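Protein BIM1 (PDB 2QJX) binds microtubules at their plus ends as a MAPRE (EB1) family protein, of which this chain is the calponin-homology domain. Local coordinates at residues Lys70-Cys75 and Lys83-Asp88; Lys28-Cys33 and Glu100-Leu105; Tyr63-Asn68 and Ile91-Gln96. One frame throughout, in Å; residues are numbered along the deposited sequence.

Contact 1: Lys70-Cys75 and Lys83-Asp88; sequences KILQSC and KTVYVD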
# COMPACT_ATOMS: atom_id res chain seq x y z
N LYS A 70 10.10 4.27 -1.74
CA LYS A 70 10.52 5.65 -1.90
C LYS A 70 9.33 6.47 -2.40
O LYS A 70 9.16 7.63 -2.04
CB LYS A 70 11.72 5.73 -2.86
CG LYS A 70 12.98 5.18 -2.19
CD LYS A 70 14.24 5.32 -3.03
CE LYS A 70 15.45 4.84 -2.22
NZ LYS A 70 16.70 4.77 -3.03
N ILE A 71 8.48 5.84 -3.21
CA ILE A 71 7.28 6.49 -3.72
C ILE A 71 6.32 6.70 -2.55
O ILE A 71 5.70 7.75 -2.43
CB ILE A 71 6.59 5.63 -4.81
CG1 ILE A 71 7.40 5.68 -6.11
CG2 ILE A 71 5.15 6.12 -5.05
CD1 ILE A 71 6.96 4.67 -7.17
N LEU A 72 6.22 5.69 -1.68
CA LEU A 72 5.34 5.79 -0.51
C LEU A 72 5.84 6.87 0.43
O LEU A 72 5.07 7.69 0.94
CB LEU A 72 5.30 4.45 0.24
CG LEU A 72 4.31 4.36 1.41
CD1 LEU A 72 2.89 4.36 0.87
CD2 LEU A 72 4.56 3.08 2.22
N GLN A 73 7.15 6.89 0.68
CA GLN A 73 7.72 7.90 1.56
C GLN A 73 7.51 9.30 1.01
O GLN A 73 7.23 10.22 1.76
CB GLN A 73 9.21 7.62 1.78
CG GLN A 73 9.47 6.56 2.84
CD GLN A 73 10.93 6.20 2.98
OE1 GLN A 73 11.45 6.08 4.09
NE2 GLN A 73 11.60 6.01 1.85
N SER A 74 7.64 9.45 -0.31
CA SER A 74 7.45 10.75 -0.95
C SER A 74 6.02 11.22 -0.79
O SER A 74 5.76 12.41 -0.63
CB SER A 74 7.81 10.66 -2.44
OG SER A 74 9.21 10.55 -2.58
N CYS A 75 5.08 10.28 -0.83
CA CYS A 75 3.67 10.60 -0.65
C CYS A 75 3.46 11.13 0.77
O CYS A 75 2.79 12.16 0.96
CB CYS A 75 2.80 9.37 -0.87
SG CYS A 75 1.04 9.63 -0.56
N LYS A 83 3.16 9.98 10.34
CA LYS A 83 3.33 8.55 10.63
C LYS A 83 4.67 8.02 10.15
O LYS A 83 5.10 8.36 9.04
CB LYS A 83 2.22 7.74 9.96
CG LYS A 83 2.42 6.23 10.02
CD LYS A 83 2.04 5.66 11.38
CE LYS A 83 2.30 4.16 11.46
NZ LYS A 83 3.75 3.83 11.57
N THR A 84 5.32 7.19 10.96
CA THR A 84 6.62 6.62 10.60
C THR A 84 6.49 5.46 9.61
O THR A 84 5.49 4.75 9.60
CB THR A 84 7.38 6.09 11.84
OG1 THR A 84 6.59 5.09 12.50
CG2 THR A 84 7.68 7.22 12.82
N VAL A 85 7.53 5.29 8.79
CA VAL A 85 7.57 4.22 7.81
C VAL A 85 8.97 3.61 7.84
O VAL A 85 9.90 4.16 7.26
CB VAL A 85 7.30 4.75 6.38
CG1 VAL A 85 7.18 3.58 5.41
CG2 VAL A 85 6.03 5.58 6.36
N TYR A 86 9.11 2.48 8.51
CA TYR A 86 10.41 1.82 8.62
C TYR A 86 10.58 0.82 7.49
O TYR A 86 10.31 -0.37 7.65
CB TYR A 86 10.53 1.11 9.97
CG TYR A 86 10.11 1.96 11.14
CD1 TYR A 86 10.73 3.18 11.41
CD2 TYR A 86 9.09 1.54 12.00
CE1 TYR A 86 10.36 3.96 12.51
CE2 TYR A 86 8.71 2.31 13.10
CZ TYR A 86 9.35 3.51 13.35
OH TYR A 86 8.97 4.25 14.45
N VAL A 87 11.02 1.31 6.34
CA VAL A 87 11.21 0.48 5.15
C VAL A 87 12.04 -0.77 5.45
O VAL A 87 11.66 -1.87 5.07
CB VAL A 87 11.90 1.28 4.04
CG1 VAL A 87 12.10 0.41 2.81
CG2 VAL A 87 11.06 2.51 3.69
N ASP A 88 13.16 -0.58 6.13
CA ASP A 88 14.06 -1.67 6.48
C ASP A 88 13.34 -2.86 7.13
O ASP A 88 13.73 -4.01 6.92
CB ASP A 88 15.17 -1.15 7.39
CG ASP A 88 14.71 0.02 8.26
OD1 ASP A 88 13.88 -0.20 9.17
OD2 ASP A 88 15.16 1.16 8.01

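Contact 2: Lys28-Cys33 and Glu100-Leu105; sequences KKIEEC and EFLQWL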
# COMPACT_ATOMS: atom_id res chain seq x y z
N LYS A 28 -2.72 -13.76 -0.15
CA LYS A 28 -3.06 -14.86 0.75
C LYS A 28 -2.42 -14.66 2.12
O LYS A 28 -2.89 -15.19 3.13
CB LYS A 28 -2.60 -16.20 0.17
CG LYS A 28 -3.19 -16.54 -1.19
CD LYS A 28 -4.70 -16.55 -1.17
CE LYS A 28 -5.27 -16.94 -2.52
NZ LYS A 28 -6.75 -16.80 -2.56
N LYS A 29 -1.34 -13.88 2.15
CA LYS A 29 -0.62 -13.63 3.39
C LYS A 29 -0.26 -12.17 3.56
O LYS A 29 0.03 -11.48 2.59
CB LYS A 29 0.67 -14.46 3.43
CG LYS A 29 0.44 -15.96 3.33
CD LYS A 29 1.76 -16.72 3.44
CE LYS A 29 2.70 -16.38 2.29
NZ LYS A 29 3.94 -17.22 2.32
N ILE A 30 -0.27 -11.71 4.81
CA ILE A 30 0.08 -10.33 5.12
C ILE A 30 1.48 -10.01 4.60
O ILE A 30 1.74 -8.90 4.15
CB ILE A 30 0.06 -10.08 6.65
CG1 ILE A 30 -1.37 -10.17 7.17
CG2 ILE A 30 0.69 -8.74 6.98
CD1 ILE A 30 -2.30 -9.12 6.61
N GLU A 31 2.37 -10.99 4.68
CA GLU A 31 3.75 -10.82 4.23
C GLU A 31 3.88 -10.27 2.81
O GLU A 31 4.86 -9.59 2.49
CB GLU A 31 4.52 -12.15 4.32
CG GLU A 31 4.78 -12.64 5.74
CD GLU A 31 3.71 -13.57 6.27
OE1 GLU A 31 2.51 -13.27 6.11
OE2 GLU A 31 4.07 -14.61 6.85
N GLU A 32 2.90 -10.57 1.96
CA GLU A 32 2.93 -10.10 0.58
C GLU A 32 2.87 -8.59 0.47
O GLU A 32 3.23 -8.02 -0.56
CB GLU A 32 1.77 -10.72 -0.22
CG GLU A 32 1.90 -12.23 -0.38
CD GLU A 32 0.69 -12.85 -1.05
OE1 GLU A 32 0.43 -12.55 -2.23
OE2 GLU A 32 -0.01 -13.64 -0.37
N CYS A 33 2.41 -7.92 1.53
CA CYS A 33 2.35 -6.47 1.51
C CYS A 33 3.73 -5.86 1.66
O CYS A 33 3.92 -4.65 1.52
CB CYS A 33 1.45 -5.96 2.63
SG CYS A 33 -0.29 -6.35 2.39
N GLU A 100 1.18 -4.57 11.32
CA GLU A 100 1.02 -3.30 12.02
C GLU A 100 0.87 -2.11 11.08
O GLU A 100 0.05 -1.22 11.33
CB GLU A 100 2.20 -3.06 12.96
CG GLU A 100 2.22 -3.98 14.17
CD GLU A 100 3.45 -3.77 15.05
OE1 GLU A 100 3.83 -2.61 15.28
OE2 GLU A 100 4.02 -4.78 15.52
N PHE A 101 1.64 -2.08 10.00
CA PHE A 101 1.56 -0.97 9.07
C PHE A 101 0.21 -0.99 8.34
O PHE A 101 -0.41 0.05 8.14
CB PHE A 101 2.72 -1.02 8.06
CG PHE A 101 2.92 0.25 7.30
CD1 PHE A 101 3.29 1.42 7.96
CD2 PHE A 101 2.72 0.30 5.93
CE1 PHE A 101 3.46 2.62 7.26
CE2 PHE A 101 2.88 1.49 5.22
CZ PHE A 101 3.26 2.65 5.89
N LEU A 102 -0.23 -2.18 7.94
CA LEU A 102 -1.51 -2.30 7.25
C LEU A 102 -2.65 -1.89 8.17
O LEU A 102 -3.63 -1.28 7.73
CB LEU A 102 -1.73 -3.73 6.75
CG LEU A 102 -2.99 -3.97 5.93
CD1 LEU A 102 -2.98 -3.08 4.69
CD2 LEU A 102 -3.08 -5.44 5.53
N GLN A 103 -2.54 -2.23 9.46
CA GLN A 103 -3.58 -1.86 10.41
C GLN A 103 -3.69 -0.34 10.45
O GLN A 103 -4.79 0.20 10.41
CB GLN A 103 -3.27 -2.39 11.81
CG GLN A 103 -3.23 -3.90 11.91
CD GLN A 103 -2.89 -4.39 13.30
OE1 GLN A 103 -1.97 -3.88 13.94
NE2 GLN A 103 -3.61 -5.40 13.78
N TRP A 104 -2.55 0.35 10.52
CA TRP A 104 -2.58 1.81 10.55
C TRP A 104 -3.12 2.38 9.24
O TRP A 104 -3.90 3.34 9.25
CB TRP A 104 -1.19 2.39 10.80
CG TRP A 104 -1.19 3.90 10.76
CD1 TRP A 104 -1.49 4.75 11.79
CD2 TRP A 104 -0.96 4.73 9.61
NE1 TRP A 104 -1.45 6.06 11.35
CE2 TRP A 104 -1.13 6.07 10.02
CE3 TRP A 104 -0.63 4.46 8.27
CZ2 TRP A 104 -0.99 7.15 9.13
CZ3 TRP A 104 -0.48 5.54 7.39
CH2 TRP A 104 -0.66 6.86 7.83
N LEU A 105 -2.70 1.81 8.12
CA LEU A 105 -3.17 2.29 6.83
C LEU A 105 -4.69 2.21 6.72
O LEU A 105 -5.34 3.14 6.23
CB LEU A 105 -2.52 1.50 5.69
CG LEU A 105 -1.09 1.92 5.36
CD1 LEU A 105 -0.47 0.94 4.39
CD2 LEU A 105 -1.10 3.32 4.76

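Contact 3: Tyr63-Asn68 and Ile91-Gln96; sequences YEFQTN and IRCKFQ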
# COMPACT_ATOMS: atom_id res chain seq x y z
N TYR A 63 15.02 -4.80 -5.08
CA TYR A 63 15.38 -3.46 -5.52
C TYR A 63 14.15 -2.73 -6.05
O TYR A 63 14.09 -1.50 -6.02
CB TYR A 63 16.50 -3.52 -6.58
CG TYR A 63 16.04 -3.72 -8.01
CD1 TYR A 63 15.60 -2.65 -8.77
CD2 TYR A 63 16.08 -4.98 -8.60
CE1 TYR A 63 15.22 -2.82 -10.10
CE2 TYR A 63 15.70 -5.17 -9.92
CZ TYR A 63 15.27 -4.08 -10.66
OH TYR A 63 14.89 -4.26 -11.98
N GLU A 64 13.17 -3.50 -6.52
CA GLU A 64 11.93 -2.92 -7.02
C GLU A 64 11.05 -2.51 -5.84
O GLU A 64 10.34 -1.50 -5.92
CB GLU A 64 11.19 -3.93 -7.91
CG GLU A 64 11.94 -4.26 -9.20
CD GLU A 64 11.21 -5.27 -10.07
OE1 GLU A 64 10.91 -6.37 -9.57
OE2 GLU A 64 10.94 -4.96 -11.25
N PHE A 65 11.09 -3.27 -4.75
CA PHE A 65 10.29 -2.93 -3.56
C PHE A 65 10.80 -1.59 -3.04
O PHE A 65 10.02 -0.76 -2.56
CB PHE A 65 10.47 -3.95 -2.42
CG PHE A 65 10.19 -5.38 -2.81
CD1 PHE A 65 9.53 -5.70 -3.98
CD2 PHE A 65 10.60 -6.41 -1.96
CE1 PHE A 65 9.26 -7.03 -4.31
CE2 PHE A 65 10.34 -7.74 -2.27
CZ PHE A 65 9.67 -8.05 -3.45
N GLN A 66 12.11 -1.40 -3.13
CA GLN A 66 12.74 -0.17 -2.65
C GLN A 66 12.14 1.05 -3.33
O GLN A 66 11.93 2.08 -2.69
CB GLN A 66 14.25 -0.21 -2.90
CG GLN A 66 15.04 0.70 -1.98
CD GLN A 66 15.11 0.18 -0.55
OE1 GLN A 66 15.59 -0.93 -0.31
NE2 GLN A 66 14.63 0.97 0.40
N THR A 67 11.87 0.93 -4.63
CA THR A 67 11.28 2.01 -5.41
C THR A 67 9.87 2.29 -4.91
O THR A 67 9.46 3.45 -4.81
CB THR A 67 11.21 1.64 -6.91
OG1 THR A 67 12.53 1.68 -7.47
CG2 THR A 67 10.31 2.61 -7.67
N ASN A 68 9.12 1.24 -4.59
CA ASN A 68 7.77 1.42 -4.10
C ASN A 68 7.79 2.18 -2.78
O ASN A 68 6.99 3.08 -2.56
CB ASN A 68 7.07 0.07 -3.90
CG ASN A 68 6.88 -0.66 -5.21
OD1 ASN A 68 6.90 -0.06 -6.28
ND2 ASN A 68 6.68 -1.97 -5.13
N ILE A 91 10.21 -4.09 4.16
CA ILE A 91 10.72 -4.64 2.91
C ILE A 91 11.19 -6.09 3.01
O ILE A 91 11.33 -6.77 1.99
CB ILE A 91 11.86 -3.75 2.37
CG1 ILE A 91 12.06 -4.00 0.88
CG2 ILE A 91 13.14 -4.02 3.15
CD1 ILE A 91 12.94 -2.95 0.22
N ARG A 92 11.42 -6.58 4.22
CA ARG A 92 11.84 -7.97 4.39
C ARG A 92 10.65 -8.91 4.37
O ARG A 92 10.80 -10.13 4.51
CB ARG A 92 12.63 -8.14 5.69
CG ARG A 92 14.07 -7.64 5.61
CD ARG A 92 14.90 -8.14 6.78
NE ARG A 92 16.32 -7.84 6.63
CZ ARG A 92 17.26 -8.22 7.49
NH1 ARG A 92 16.93 -8.90 8.58
NH2 ARG A 92 18.53 -7.91 7.27
N CYS A 93 9.47 -8.34 4.19
CA CYS A 93 8.23 -9.10 4.13
C CYS A 93 7.94 -9.89 5.40
O CYS A 93 7.36 -10.97 5.34
CB CYS A 93 8.25 -10.05 2.93
SG CYS A 93 8.42 -9.22 1.34
N LYS A 94 8.36 -9.35 6.54
CA LYS A 94 8.11 -10.00 7.83
C LYS A 94 6.65 -9.76 8.20
O LYS A 94 6.12 -8.68 7.98
CB LYS A 94 9.04 -9.42 8.89
CG LYS A 94 8.96 -10.11 10.25
CD LYS A 94 9.95 -9.51 11.25
CE LYS A 94 9.83 -10.17 12.61
NZ LYS A 94 10.81 -9.63 13.60
N PHE A 95 6.00 -10.78 8.76
CA PHE A 95 4.58 -10.69 9.13
C PHE A 95 4.17 -9.56 10.08
O PHE A 95 3.33 -8.73 9.74
CB PHE A 95 4.12 -12.02 9.74
CG PHE A 95 2.69 -12.00 10.21
CD1 PHE A 95 1.64 -12.12 9.30
CD2 PHE A 95 2.39 -11.82 11.56
CE1 PHE A 95 0.32 -12.06 9.73
CE2 PHE A 95 1.07 -11.76 11.99
CZ PHE A 95 0.03 -11.87 11.08
N GLN A 96 4.75 -9.55 11.28
CA GLN A 96 4.38 -8.56 12.29
C GLN A 96 4.49 -7.09 11.88
O GLN A 96 3.56 -6.31 12.11
CB GLN A 96 5.21 -8.80 13.56
CG GLN A 96 4.68 -8.09 14.79
CD GLN A 96 3.22 -8.41 15.06
OE1 GLN A 96 2.78 -9.54 14.87
NE2 GLN A 96 2.47 -7.41 15.52

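Contact 1: Lys70-Cys75 and Lys83-Asp88
Val85 and Val87 face the helix 62-78 at Leu72 and Gln73, where the connection that follows this helix in the calponin-homology domain folds back on it and turns into the short helix 87-90. Ahead of them, Lys83 curls back so that NZ donates to Thr84 O at 2.8 Å, and its charge also forms a cation-pi contact with Trp104.

At Val85 the methyl CG1 meets the methyl CD2 of Leu72 at 4.2 Å, a loose van der Waals approach. Leu72 reaches it because CG stands anti to the backbone N (chi1 -174°), and Phe101 of helix 95-112 packs on both residues. Tyr86 is the N-cap and the centre of an inverse gamma turn, closed by a weak bond from Val87 N to Val85 O of 3.2 Å; the two valines flanking it both point toward helix 62-78.

Val87 lays its CG2 methyl over a face of the Gln73 carboxamide, 3.6 Å from Gln73 OE1 and also above CD and NE2. The glutamine, extended beyond CG, thus covers the valine with the flat of its amide. Gln66 and Tyr69 also touch Val87.

Gln73 OE1 and Val85 O come to 4.0 Å, but both are acceptors and cannot bond to each other. The contact therefore rests on dispersion, with Leu72 and Val87 buried and Val85 and the Gln73 amide partly exposed.

Contact 2: Lys28-Cys33 and Glu100-Leu105
Leu102 reaches from helix 95-112 to the 3-10 segment that starts at Ile30, and one of its methyls does the touching. CD2 meets the end of the isoleucine, Ile30 CD1, at 3.9 Å, while Cys33 SG lies farther off, 4.3 Å from the same Leu102 CD2. Leu102 has CG anti to the backbone N (chi1 -176°), which carries its branched end out from the helix toward these two residues. On the other side Ile30 sends CG1 away from its carbonyl carbon and turns CD1 again at chi2, and the two side chains meet at a slant.

One 3-10 turn brings Ile30 and Cys33 to the same side: Cys33 N donates to Ile30 O at 2.9 Å, and both side chains point toward helix 95-112. The start of this turn is pinned by Glu32, whose OE2 accepts from Lys28 N at 2.7 Å (N-H...O angle 157°) and from Lys29 N at 2.9 Å. The first N-H arrives on the syn side and the second on the anti side, both from the same face of the carboxylate and roughly 30° out of its plane. Glu32 N in turn donates to Lys29 O.

Farther out, Arg12 and Leu16 of helix 12-23 pack on Ile30, and Leu19 on Cys33. Ile42 of helix 37-47 touches Leu102, while Tyr39 from that helix reaches Cys33. The loop between these two helices is thereby tied to helix 95-112 in the buried core of the calponin-homology domain.

Across the contact itself the attraction is apolar and buried, a methyl against a methyl and a thiol. The polar work is done behind it, where two backbone N-H groups gripping one oxygen probably stabilise the negative charge of Glu32 and hold the loop in shape.

Contact 3: Tyr63-Asn68 and Ile91-Gln96
The turn that links helix 87-90 to helix 95-112 of the calponin-homology domain packs against helix 62-78, with Ile91 and Cys93 set on Phe65 and Gln66. Ile91 carries most of it. Its CG1 stands anti to the backbone N (chi1 -159°) and the chain runs on extended, so that CG1 comes to 3.7 Å from Phe65 CB and CD1 to 3.8 Å from the same Phe65 CB. CG1 approaches the phenylalanine ring at its edge, near the ring plane, 4.0 Å from Phe65 CD2.

Gln66 crosses Ile91 at about a right angle. Its chain bends at chi2 (73°) and sets OE1 3.4 Å from the isoleucine methyl CD1, a van der Waals contact between a polar atom and an apolar one. Cys93, the first residue after helix 87-90 to leave helical geometry, with positive phi, sits farther along the same side of the ring: SG lies 4.3 Å from Phe65 CE2 and 5.3 Å from the ring centroid, an oblique sulfur-aromatic contact.

Replacing Ile91 by an alanine would probably open a gap beside Phe65 CB and leave the edge of its ring and the Gln66 amide without their aliphatic neighbour.

Around the pair, Glu62 and Tyr69 of helix 62-78 also touch Ile91, while Thr35 and Ala59 from loops cover Phe65. One turn farther along that helix, Asn68 bonds to Lys56 N and Thr35 O, tying it to the loops on either side of helix 37-47; beyond Cys93, Lys94 occupies the N-cap position of helix 95-112.

In the fold
From the N terminus, the loop after helix 12-23 supplies 28-33, the first half of contact 2, whose partner comes only at 100-105. Contact 3 opens next, at 63-68, and contact 1 at 70-75, both on helix 62-78. The chain then doubles back: 83-88 closes contact 1, 91-96 closes contact 3 and 100-105 closes contact 2, so the three loops lie one within another and none cross. Neighbouring contacts touch. Thr84 packs on Phe101, Glu31 against Cys93, and Phe95 on Ile30 and Glu31. Together they join helices 62-78, 87-90 and 95-112 and the loop before helix 37-47 into one compact domain.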